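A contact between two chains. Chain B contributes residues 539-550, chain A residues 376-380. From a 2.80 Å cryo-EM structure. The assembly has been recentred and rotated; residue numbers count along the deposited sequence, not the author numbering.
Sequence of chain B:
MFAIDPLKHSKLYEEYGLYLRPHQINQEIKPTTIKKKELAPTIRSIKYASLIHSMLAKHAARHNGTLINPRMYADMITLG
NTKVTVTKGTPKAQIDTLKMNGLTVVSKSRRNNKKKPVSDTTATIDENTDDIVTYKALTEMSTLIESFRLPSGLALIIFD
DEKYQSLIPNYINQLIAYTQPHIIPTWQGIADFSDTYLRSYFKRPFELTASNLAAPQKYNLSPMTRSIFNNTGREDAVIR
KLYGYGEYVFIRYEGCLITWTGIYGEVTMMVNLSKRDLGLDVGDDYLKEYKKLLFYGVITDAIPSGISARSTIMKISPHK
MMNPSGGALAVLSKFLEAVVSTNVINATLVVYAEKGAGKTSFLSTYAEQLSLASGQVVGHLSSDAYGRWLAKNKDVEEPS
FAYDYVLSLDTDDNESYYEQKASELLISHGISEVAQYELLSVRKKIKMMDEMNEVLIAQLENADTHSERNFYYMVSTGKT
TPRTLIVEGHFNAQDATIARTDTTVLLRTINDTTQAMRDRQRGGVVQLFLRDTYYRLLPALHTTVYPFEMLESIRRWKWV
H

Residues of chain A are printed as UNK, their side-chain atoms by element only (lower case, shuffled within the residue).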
# COMPACT_ATOMS: atom_id res chain seq x y z
N PRO B 539 -11.57 26.00 1.52
CA PRO B 539 -10.57 26.18 2.58
C PRO B 539 -9.21 26.51 1.97
O PRO B 539 -9.05 26.63 0.76
CB PRO B 539 -10.53 24.82 3.26
CG PRO B 539 -11.76 24.16 2.87
CD PRO B 539 -12.09 24.63 1.52
N ALA B 540 -8.22 26.66 2.84
CA ALA B 540 -6.84 26.87 2.42
C ALA B 540 -6.06 25.56 2.48
O ALA B 540 -5.10 25.42 3.23
CB ALA B 540 -6.19 27.95 3.28
N LEU B 541 -6.49 24.60 1.68
CA LEU B 541 -5.90 23.27 1.70
C LEU B 541 -4.88 23.04 0.60
O LEU B 541 -4.25 21.99 0.57
CB LEU B 541 -7.00 22.20 1.64
CG LEU B 541 -7.90 22.21 2.88
CD1 LEU B 541 -9.04 21.23 2.78
CD2 LEU B 541 -7.10 21.93 4.13
N HIS B 542 -4.70 24.00 -0.31
CA HIS B 542 -3.59 23.99 -1.24
C HIS B 542 -2.58 25.06 -0.83
O HIS B 542 -2.82 25.84 0.09
CB HIS B 542 -4.07 24.20 -2.67
CG HIS B 542 -4.89 23.06 -3.19
ND1 HIS B 542 -6.26 23.09 -3.23
CD2 HIS B 542 -4.52 21.83 -3.61
CE1 HIS B 542 -6.71 21.94 -3.70
NE2 HIS B 542 -5.67 21.16 -3.94
N THR B 543 -1.44 25.07 -1.51
CA THR B 543 -0.34 25.94 -1.11
C THR B 543 -0.69 27.39 -1.41
O THR B 543 -1.15 27.72 -2.51
CB THR B 543 0.95 25.56 -1.83
OG1 THR B 543 0.85 25.93 -3.20
CG2 THR B 543 1.17 24.08 -1.75
N THR B 544 -0.49 28.26 -0.43
CA THR B 544 -0.88 29.66 -0.55
C THR B 544 0.24 30.46 -1.19
O THR B 544 1.39 30.38 -0.75
CB THR B 544 -1.23 30.22 0.83
OG1 THR B 544 -2.31 29.47 1.39
CG2 THR B 544 -1.65 31.66 0.72
N VAL B 545 -0.09 31.20 -2.24
CA VAL B 545 0.88 31.94 -3.03
C VAL B 545 0.39 33.38 -3.15
O VAL B 545 -0.80 33.61 -3.40
CB VAL B 545 1.07 31.32 -4.43
CG1 VAL B 545 2.06 32.09 -5.23
CG2 VAL B 545 1.54 29.89 -4.33
N TYR B 546 1.29 34.35 -2.94
CA TYR B 546 1.03 35.76 -3.17
C TYR B 546 1.48 36.16 -4.57
O TYR B 546 2.24 35.43 -5.21
CB TYR B 546 1.75 36.59 -2.11
CG TYR B 546 1.17 36.44 -0.73
CD1 TYR B 546 -0.07 36.97 -0.43
CD2 TYR B 546 1.89 35.82 0.28
CE1 TYR B 546 -0.61 36.84 0.83
CE2 TYR B 546 1.36 35.70 1.54
CZ TYR B 546 0.12 36.21 1.81
OH TYR B 546 -0.41 36.09 3.07
N PRO B 547 0.99 37.30 -5.10
CA PRO B 547 1.41 37.71 -6.45
C PRO B 547 2.90 37.98 -6.63
O PRO B 547 3.44 37.66 -7.70
CB PRO B 547 0.58 38.98 -6.68
CG PRO B 547 -0.63 38.76 -5.92
CD PRO B 547 -0.21 38.04 -4.68
N PHE B 548 3.59 38.56 -5.64
CA PHE B 548 5.01 38.82 -5.82
C PHE B 548 5.80 37.52 -5.84
O PHE B 548 6.86 37.45 -6.46
CB PHE B 548 5.54 39.77 -4.73
CG PHE B 548 5.76 39.12 -3.39
CD1 PHE B 548 4.70 38.92 -2.52
CD2 PHE B 548 7.04 38.78 -2.97
CE1 PHE B 548 4.91 38.33 -1.29
CE2 PHE B 548 7.25 38.20 -1.74
CZ PHE B 548 6.19 37.98 -0.90
N GLU B 549 5.27 36.47 -5.21
CA GLU B 549 5.88 35.15 -5.28
C GLU B 549 5.74 34.55 -6.68
O GLU B 549 6.68 33.93 -7.18
CB GLU B 549 5.25 34.25 -4.23
CG GLU B 549 5.56 34.70 -2.82
CD GLU B 549 4.88 33.87 -1.75
OE1 GLU B 549 3.99 33.07 -2.09
OE2 GLU B 549 5.27 34.00 -0.57
N MET B 550 4.59 34.75 -7.32
CA MET B 550 4.41 34.29 -8.69
C MET B 550 5.25 35.08 -9.68
O MET B 550 5.60 34.55 -10.74
CB MET B 550 2.94 34.33 -9.10
CG MET B 550 2.19 33.07 -8.74
SD MET B 550 0.45 33.04 -9.16
CE MET B 550 -0.17 33.91 -7.73
N UNK A 376 0.43 32.61 10.20
CA UNK A 376 0.63 33.89 9.52
C UNK A 376 0.51 33.78 8.01
O UNK A 376 0.30 34.79 7.34
o UNK A 376 3.02 33.53 9.60
c UNK A 376 2.02 34.84 11.35
c UNK A 376 1.99 34.48 9.89
N UNK A 377 0.63 32.57 7.45
CA UNK A 377 0.27 32.30 6.06
C UNK A 377 -1.22 32.04 5.89
O UNK A 377 -1.62 31.57 4.82
c UNK A 377 3.17 32.13 4.56
n UNK A 377 2.96 31.66 3.20
c UNK A 377 2.56 31.19 5.59
c UNK A 377 1.05 31.10 5.53
n UNK A 377 2.99 31.89 0.91
c UNK A 377 3.23 32.38 2.11
n UNK A 377 3.76 33.59 2.23
N UNK A 378 -2.01 32.29 6.94
CA UNK A 378 -3.45 32.03 7.02
C UNK A 378 -3.79 30.55 6.85
O UNK A 378 -4.88 30.19 6.42
c UNK A 378 -3.27 36.37 6.12
c UNK A 378 -4.80 35.17 7.13
n UNK A 378 -4.26 36.43 6.99
c UNK A 378 -4.25 32.89 6.04
c UNK A 378 -4.12 34.35 6.30
n UNK A 378 -3.16 35.13 5.70
N UNK A 379 -2.86 29.68 7.24
CA UNK A 379 -3.07 28.24 7.22
C UNK A 379 -3.59 27.78 8.58
O UNK A 379 -3.22 28.32 9.62
o UNK A 379 0.78 26.85 6.19
c UNK A 379 -1.76 27.54 6.88
c UNK A 379 0.16 27.39 5.25
o UNK A 379 0.64 27.53 4.11
c UNK A 379 -1.24 27.91 5.51
N UNK A 380 -4.45 26.77 8.56
CA UNK A 380 -5.22 26.41 9.74
C UNK A 380 -4.39 25.62 10.74
O UNK A 380 -3.69 24.67 10.37
c UNK A 380 -6.45 25.61 9.34
o UNK A 380 -7.19 25.21 10.47

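Position 376 of chain A has three side-chain atoms. One carbon is bonded to the backbone CA, and it carries one oxygen and one further carbon. None of these atoms comes close to the chain B stretch. This branching at the first side-chain carbon, with one arm ending in oxygen, is that of threonine. T376(A) adds next to nothing to the contact.

Position 377 has seven side-chain atoms. Three carbons run in a line to a nitrogen, and that nitrogen is bonded to a carbon carrying two more nitrogens. The flat end group is a guanidinium. It reaches between the backbone of T544(B) and the side chains of Y546(B) and E549(B). The residue is arginine. R377(A) has its CA-to-CB bond sideways to chain B, but chi1, chi2 and chi3 are all m, and the end of the chain comes nearer. NH1 lies 3.2 Å from OE2 of E549(B), in a hydrogen bond that is part of a salt bridge. NH2 makes a weak hydrogen bond to the backbone O of T544(B) at 2.8 Å. The short distance is offset by an angle of 124° at the hydrogen. Both acceptors lie at the edge of the guanidinium, near its plane, where the N-H groups point. NH1 is also 3.3 Å from CE2 of Y546(B), at the edge of the tyrosine ring.

Position 378 has six side-chain atoms. One carbon leads to a five-membered ring of three carbons and two nitrogens. A ring nitrogen approaches OH of Y546(B). The ring is an imidazole, so the residue is histidine. The ring of H378(A) meets Y546(B) at its edge: ND1 is 3.9 Å from OH of Y546(B), a contact too long to count as a hydrogen bond. The backbone also takes part, with O of H378(A) 4.1 Å from CB of A540(B). Phi is positive here, at 61°.

Position 379 has five side-chain atoms: three carbons in a line, the third carrying two oxygens. One oxygen approaches OG1 of T544(B). This carboxylate on a two-carbon spacer is glutamate. OE2 of E379(A) is 4.5 Å from OG1 of T544(B), a loose approach.

Position 380 has two side-chain atoms, one carbon and one oxygen. Neither makes contact with the chain B stretch. The residue is serine. The CA-to-CB bond of S380(A) points toward chain B. Its OG is hydrogen-bonded elsewhere in the structure.

The contact rests mainly on R377(A), which has the largest area covered by the other stretch. Its positive charge meets the carboxylate of E549(B) and the backbone carbonyl of T544(B), which lies in a short strand. E549(B) is held in place from its own chain: N of Y546(B), the N-cap residue of the helix, donates a hydrogen bond to OE1 of E549(B) at 3.1 Å. The same carboxylate thus serves the start of the helix and the partner chain. A540(B) and the side chain of T544(B) make looser contacts; the ring edge of Y546(B) lies close beside the guanidinium.

Chain A 376-380: TRHES
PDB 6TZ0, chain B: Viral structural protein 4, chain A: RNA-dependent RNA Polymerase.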